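Local coordinates for assembly chaperone of ribosomal protein L4 (Acl4) (Chaetomium thermophilum, PDB 5TQB) that probably acts as a dedicated chaperone that binds newly made ribosomal protein L4 and escorts it toward ribosome assembly, at residues T201-W215 and R231-M243. Residues are numbered along the deposited sequence; the frame is centred on the assembly and turned at random.
Sequences TEEAREALRRSLGLW and RVSLVRLLIEVDM
Leu208 reaches from helix 201-212 into the side of helix 228-240 and carries the apolar centre of this contact. The Leu208 and Leu234 side chains slide past each other in opposite directions, with Leu208 CD2 3.6 Å from Leu234 CD1. Leu208 CD2 also meets CD1 of Leu237. Its CD1 turns the other way, 3.6 Å from Val241 CG2 and close to the CE methyl of Met243, a selenomethionine. The Met243 chain bends at its last torsion (chi3 -72°), which lays CE against Leu208 and over Arg205 CA. Farther along, Leu234 CD2 is shared: it touches Leu212 CD2 and lies at the edge of the Trp215 ring, 3.9 Å from CZ2. Arg231 CD sits over one face of that indole.

At the other end, Arg205 runs out extended and gives its NE to Val241 O in a 2.8 Å bond, tilted 24° from the carbonyl plane. Arg205 NH2 forms a salt bridge with Asp242 OD2, 3.5 Å away, through a weak hydrogen bond. Its NH1 pairs with Glu202 OE1, and Glu202 OE2 with Arg209. With an alanine in place of Arg205, Val241 O would probably lose this donor and Glu202 OE1 its charged mate.

Segments 201-212 and 231-240 run with their directions 140° apart, consistent with the stacked helices of a TPR-type solenoid. Helix 185-197 adds Ala192 and Ile196 to the Leu208 and Leu237 side. Met243 N to Leu238 O and a weak Asp242 N to Ile239 O bond make a Schellman motif, with Asp242 at positive phi; this turn probably helps set Val241 O toward Arg205. Asp242 OD2 also pairs with a basic side chain of another protein's chain.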
# COMPACT_ATOMS: atom_id res chain seq x y z
N THR B 201 -0.77 -2.28 28.13
CA THR B 201 0.28 -2.49 27.14
C THR B 201 0.38 -3.93 26.66
O THR B 201 0.55 -4.17 25.46
CB THR B 201 1.65 -2.04 27.69
OG1 THR B 201 1.58 -0.65 28.03
CG2 THR B 201 2.75 -2.25 26.66
N GLU B 202 0.27 -4.88 27.58
CA GLU B 202 0.44 -6.27 27.20
C GLU B 202 -0.68 -6.73 26.28
O GLU B 202 -0.45 -7.47 25.32
CB GLU B 202 0.54 -7.18 28.43
CG GLU B 202 0.90 -8.62 28.10
CD GLU B 202 2.08 -8.73 27.13
OE1 GLU B 202 3.12 -8.10 27.40
OE2 GLU B 202 1.95 -9.42 26.10
N GLU B 203 -1.90 -6.28 26.56
CA GLU B 203 -3.03 -6.61 25.71
C GLU B 203 -2.90 -5.91 24.36
O GLU B 203 -3.38 -6.42 23.35
CB GLU B 203 -4.35 -6.24 26.39
CG GLU B 203 -4.62 -7.04 27.65
CD GLU B 203 -6.00 -6.78 28.21
OE1 GLU B 203 -6.10 -6.35 29.38
OE2 GLU B 203 -6.99 -7.00 27.48
N ALA B 204 -2.26 -4.74 24.35
CA ALA B 204 -2.01 -4.05 23.09
C ALA B 204 -1.06 -4.86 22.22
O ALA B 204 -1.28 -5.01 21.02
CB ALA B 204 -1.44 -2.66 23.35
N ARG B 205 0.00 -5.39 22.83
CA ARG B 205 0.96 -6.22 22.12
C ARG B 205 0.28 -7.47 21.58
O ARG B 205 0.48 -7.85 20.43
CB ARG B 205 2.13 -6.62 23.03
CG ARG B 205 3.00 -5.46 23.47
CD ARG B 205 4.28 -5.94 24.14
NE ARG B 205 5.05 -4.83 24.70
CZ ARG B 205 5.08 -4.49 25.99
NH1 ARG B 205 4.39 -5.18 26.89
NH2 ARG B 205 5.82 -3.46 26.38
N GLU B 206 -0.54 -8.08 22.43
CA GLU B 206 -1.30 -9.28 22.08
C GLU B 206 -2.17 -9.03 20.85
O GLU B 206 -2.22 -9.86 19.94
CB GLU B 206 -2.17 -9.69 23.26
CG GLU B 206 -2.89 -11.02 23.09
CD GLU B 206 -3.79 -11.35 24.27
OE1 GLU B 206 -3.86 -12.53 24.66
OE2 GLU B 206 -4.42 -10.41 24.81
N ALA B 207 -2.83 -7.88 20.82
CA ALA B 207 -3.72 -7.52 19.72
C ALA B 207 -2.93 -7.28 18.44
O ALA B 207 -3.34 -7.73 17.36
CB ALA B 207 -4.51 -6.27 20.08
N LEU B 208 -1.81 -6.58 18.54
CA LEU B 208 -1.00 -6.26 17.37
C LEU B 208 -0.36 -7.51 16.77
O LEU B 208 -0.27 -7.64 15.55
CB LEU B 208 0.08 -5.25 17.75
CG LEU B 208 -0.37 -3.80 17.93
CD1 LEU B 208 0.76 -2.96 18.51
CD2 LEU B 208 -0.86 -3.20 16.62
N ARG B 209 0.08 -8.42 17.63
CA ARG B 209 0.65 -9.69 17.19
C ARG B 209 -0.40 -10.49 16.43
O ARG B 209 -0.08 -11.24 15.51
CB ARG B 209 1.13 -10.48 18.41
CG ARG B 209 2.58 -10.96 18.34
CD ARG B 209 3.30 -10.75 19.68
NE ARG B 209 2.48 -11.16 20.81
CZ ARG B 209 2.65 -10.74 22.07
NH1 ARG B 209 3.61 -9.88 22.37
NH2 ARG B 209 1.84 -11.18 23.02
N ARG B 210 -1.66 -10.31 16.81
CA ARG B 210 -2.76 -11.01 16.15
C ARG B 210 -3.06 -10.42 14.77
O ARG B 210 -3.30 -11.16 13.82
CB ARG B 210 -4.02 -10.97 17.01
CG ARG B 210 -5.22 -11.55 16.31
CD ARG B 210 -6.27 -12.00 17.28
NE ARG B 210 -7.39 -12.64 16.60
CZ ARG B 210 -8.45 -13.15 17.20
NH1 ARG B 210 -8.55 -13.10 18.53
NH2 ARG B 210 -9.42 -13.71 16.49
N SER B 211 -3.06 -9.09 14.68
CA SER B 211 -3.32 -8.43 13.41
C SER B 211 -2.25 -8.76 12.39
O SER B 211 -2.54 -8.95 11.21
CB SER B 211 -3.39 -6.91 13.60
OG SER B 211 -2.11 -6.38 13.91
N LEU B 212 -1.00 -8.84 12.84
CA LEU B 212 0.12 -9.16 11.96
C LEU B 212 0.01 -10.59 11.44
O LEU B 212 0.32 -10.86 10.28
CB LEU B 212 1.44 -8.98 12.70
CG LEU B 212 1.86 -7.54 12.97
CD1 LEU B 212 2.96 -7.49 14.02
CD2 LEU B 212 2.32 -6.89 11.68
N GLY B 213 -0.44 -11.50 12.29
CA GLY B 213 -0.56 -12.90 11.92
C GLY B 213 -1.60 -13.15 10.85
O GLY B 213 -1.72 -14.27 10.35
N LEU B 214 -2.35 -12.11 10.49
CA LEU B 214 -3.41 -12.23 9.50
C LEU B 214 -2.98 -11.78 8.10
O LEU B 214 -3.76 -11.91 7.16
CB LEU B 214 -4.63 -11.42 9.94
CG LEU B 214 -5.35 -11.93 11.20
CD1 LEU B 214 -6.32 -10.90 11.71
CD2 LEU B 214 -6.07 -13.24 10.93
N TRP B 215 -1.76 -11.25 7.96
CA TRP B 215 -1.34 -10.74 6.65
C TRP B 215 0.17 -10.82 6.34
O TRP B 215 0.54 -10.83 5.17
CB TRP B 215 -1.82 -9.30 6.46
CG TRP B 215 -1.13 -8.29 7.32
CD1 TRP B 215 -1.50 -7.87 8.56
CD2 TRP B 215 0.06 -7.55 6.99
NE1 TRP B 215 -0.62 -6.93 9.03
CE2 TRP B 215 0.35 -6.71 8.08
CE3 TRP B 215 0.90 -7.51 5.87
CZ2 TRP B 215 1.44 -5.85 8.10
CZ3 TRP B 215 1.99 -6.65 5.89
CH2 TRP B 215 2.25 -5.83 7.00
N ARG B 231 -0.93 0.83 7.33
CA ARG B 231 0.29 0.20 7.83
C ARG B 231 1.25 1.23 8.42
O ARG B 231 2.13 0.88 9.21
CB ARG B 231 0.99 -0.59 6.72
CG ARG B 231 0.55 -2.06 6.66
CD ARG B 231 0.38 -2.54 5.23
NE ARG B 231 1.66 -2.67 4.56
CZ ARG B 231 1.83 -2.58 3.24
NH1 ARG B 231 0.81 -2.33 2.44
NH2 ARG B 231 3.04 -2.72 2.73
N VAL B 232 1.09 2.49 8.05
CA VAL B 232 1.85 3.56 8.68
C VAL B 232 1.39 3.67 10.13
O VAL B 232 2.22 3.70 11.05
CB VAL B 232 1.66 4.90 7.94
CG1 VAL B 232 2.36 6.04 8.69
CG2 VAL B 232 2.18 4.80 6.53
N SER B 233 0.08 3.73 10.33
CA SER B 233 -0.50 3.78 11.66
C SER B 233 -0.03 2.60 12.49
O SER B 233 0.25 2.73 13.69
CB SER B 233 -2.03 3.78 11.56
OG SER B 233 -2.64 3.41 12.79
N LEU B 234 0.08 1.45 11.84
CA LEU B 234 0.54 0.24 12.51
C LEU B 234 1.95 0.42 13.07
O LEU B 234 2.21 0.07 14.22
CB LEU B 234 0.51 -0.95 11.54
CG LEU B 234 1.09 -2.25 12.08
CD1 LEU B 234 0.27 -2.76 13.26
CD2 LEU B 234 1.16 -3.28 10.97
N VAL B 235 2.85 0.97 12.27
CA VAL B 235 4.23 1.16 12.69
C VAL B 235 4.32 2.03 13.95
O VAL B 235 5.14 1.78 14.82
CB VAL B 235 5.09 1.78 11.57
CG1 VAL B 235 6.46 2.18 12.09
CG2 VAL B 235 5.25 0.79 10.43
N ARG B 236 3.47 3.06 14.02
CA ARG B 236 3.44 3.95 15.17
C ARG B 236 3.01 3.18 16.41
O ARG B 236 3.57 3.36 17.49
CB ARG B 236 2.50 5.14 14.91
CG ARG B 236 3.01 6.13 13.86
CD ARG B 236 1.91 7.08 13.38
NE ARG B 236 1.37 7.93 14.45
CZ ARG B 236 1.69 9.21 14.66
NH1 ARG B 236 2.56 9.84 13.88
NH2 ARG B 236 1.14 9.88 15.67
N LEU B 237 2.03 2.30 16.24
CA LEU B 237 1.57 1.44 17.33
C LEU B 237 2.66 0.47 17.78
O LEU B 237 2.79 0.20 18.97
CB LEU B 237 0.33 0.65 16.91
CG LEU B 237 -0.93 1.45 16.56
CD1 LEU B 237 -2.02 0.51 16.11
CD2 LEU B 237 -1.41 2.27 17.73
N LEU B 238 3.43 -0.05 16.82
CA LEU B 238 4.47 -1.03 17.12
C LEU B 238 5.65 -0.44 17.89
O LEU B 238 6.21 -1.09 18.77
CB LEU B 238 4.99 -1.66 15.82
CG LEU B 238 4.07 -2.64 15.10
CD1 LEU B 238 4.70 -3.05 13.78
CD2 LEU B 238 3.79 -3.87 15.95
N ILE B 239 6.05 0.78 17.53
CA ILE B 239 7.14 1.45 18.23
C ILE B 239 6.67 1.87 19.62
O ILE B 239 7.43 1.83 20.58
CB ILE B 239 7.64 2.68 17.44
CG1 ILE B 239 8.17 2.25 16.08
CG2 ILE B 239 8.76 3.38 18.19
CD1 ILE B 239 8.34 3.39 15.10
N GLU B 240 5.40 2.25 19.70
CA GLU B 240 4.79 2.67 20.96
C GLU B 240 4.91 1.58 22.03
O GLU B 240 5.32 1.87 23.15
CB GLU B 240 3.31 3.01 20.73
CG GLU B 240 2.59 3.57 21.96
CD GLU B 240 2.97 5.00 22.27
OE1 GLU B 240 2.98 5.83 21.34
OE2 GLU B 240 3.27 5.30 23.45
N VAL B 241 4.57 0.35 21.67
CA VAL B 241 4.55 -0.75 22.63
C VAL B 241 5.76 -1.68 22.50
O VAL B 241 5.68 -2.87 22.82
CB VAL B 241 3.25 -1.58 22.52
CG1 VAL B 241 2.03 -0.69 22.77
CG2 VAL B 241 3.15 -2.23 21.16
N ASP B 242 6.87 -1.13 22.02
CA ASP B 242 8.18 -1.80 22.08
C ASP B 242 8.30 -3.07 21.24
O ASP B 242 8.93 -4.03 21.66
CB ASP B 242 8.55 -2.11 23.53
CG ASP B 242 8.53 -0.88 24.42
OD1 ASP B 242 9.53 -0.13 24.42
OD2 ASP B 242 7.51 -0.67 25.12
N MSE B 243 7.69 -3.06 20.06
CA MSE B 243 7.85 -4.14 19.09
C MSE B 243 8.58 -3.61 17.86
O MSE B 243 8.07 -3.67 16.73
CB MSE B 243 6.50 -4.75 18.73
CG MSE B 243 5.98 -5.76 19.74
SE MSE B 243 4.25 -6.51 19.23
CE MSE B 243 3.21 -4.94 19.57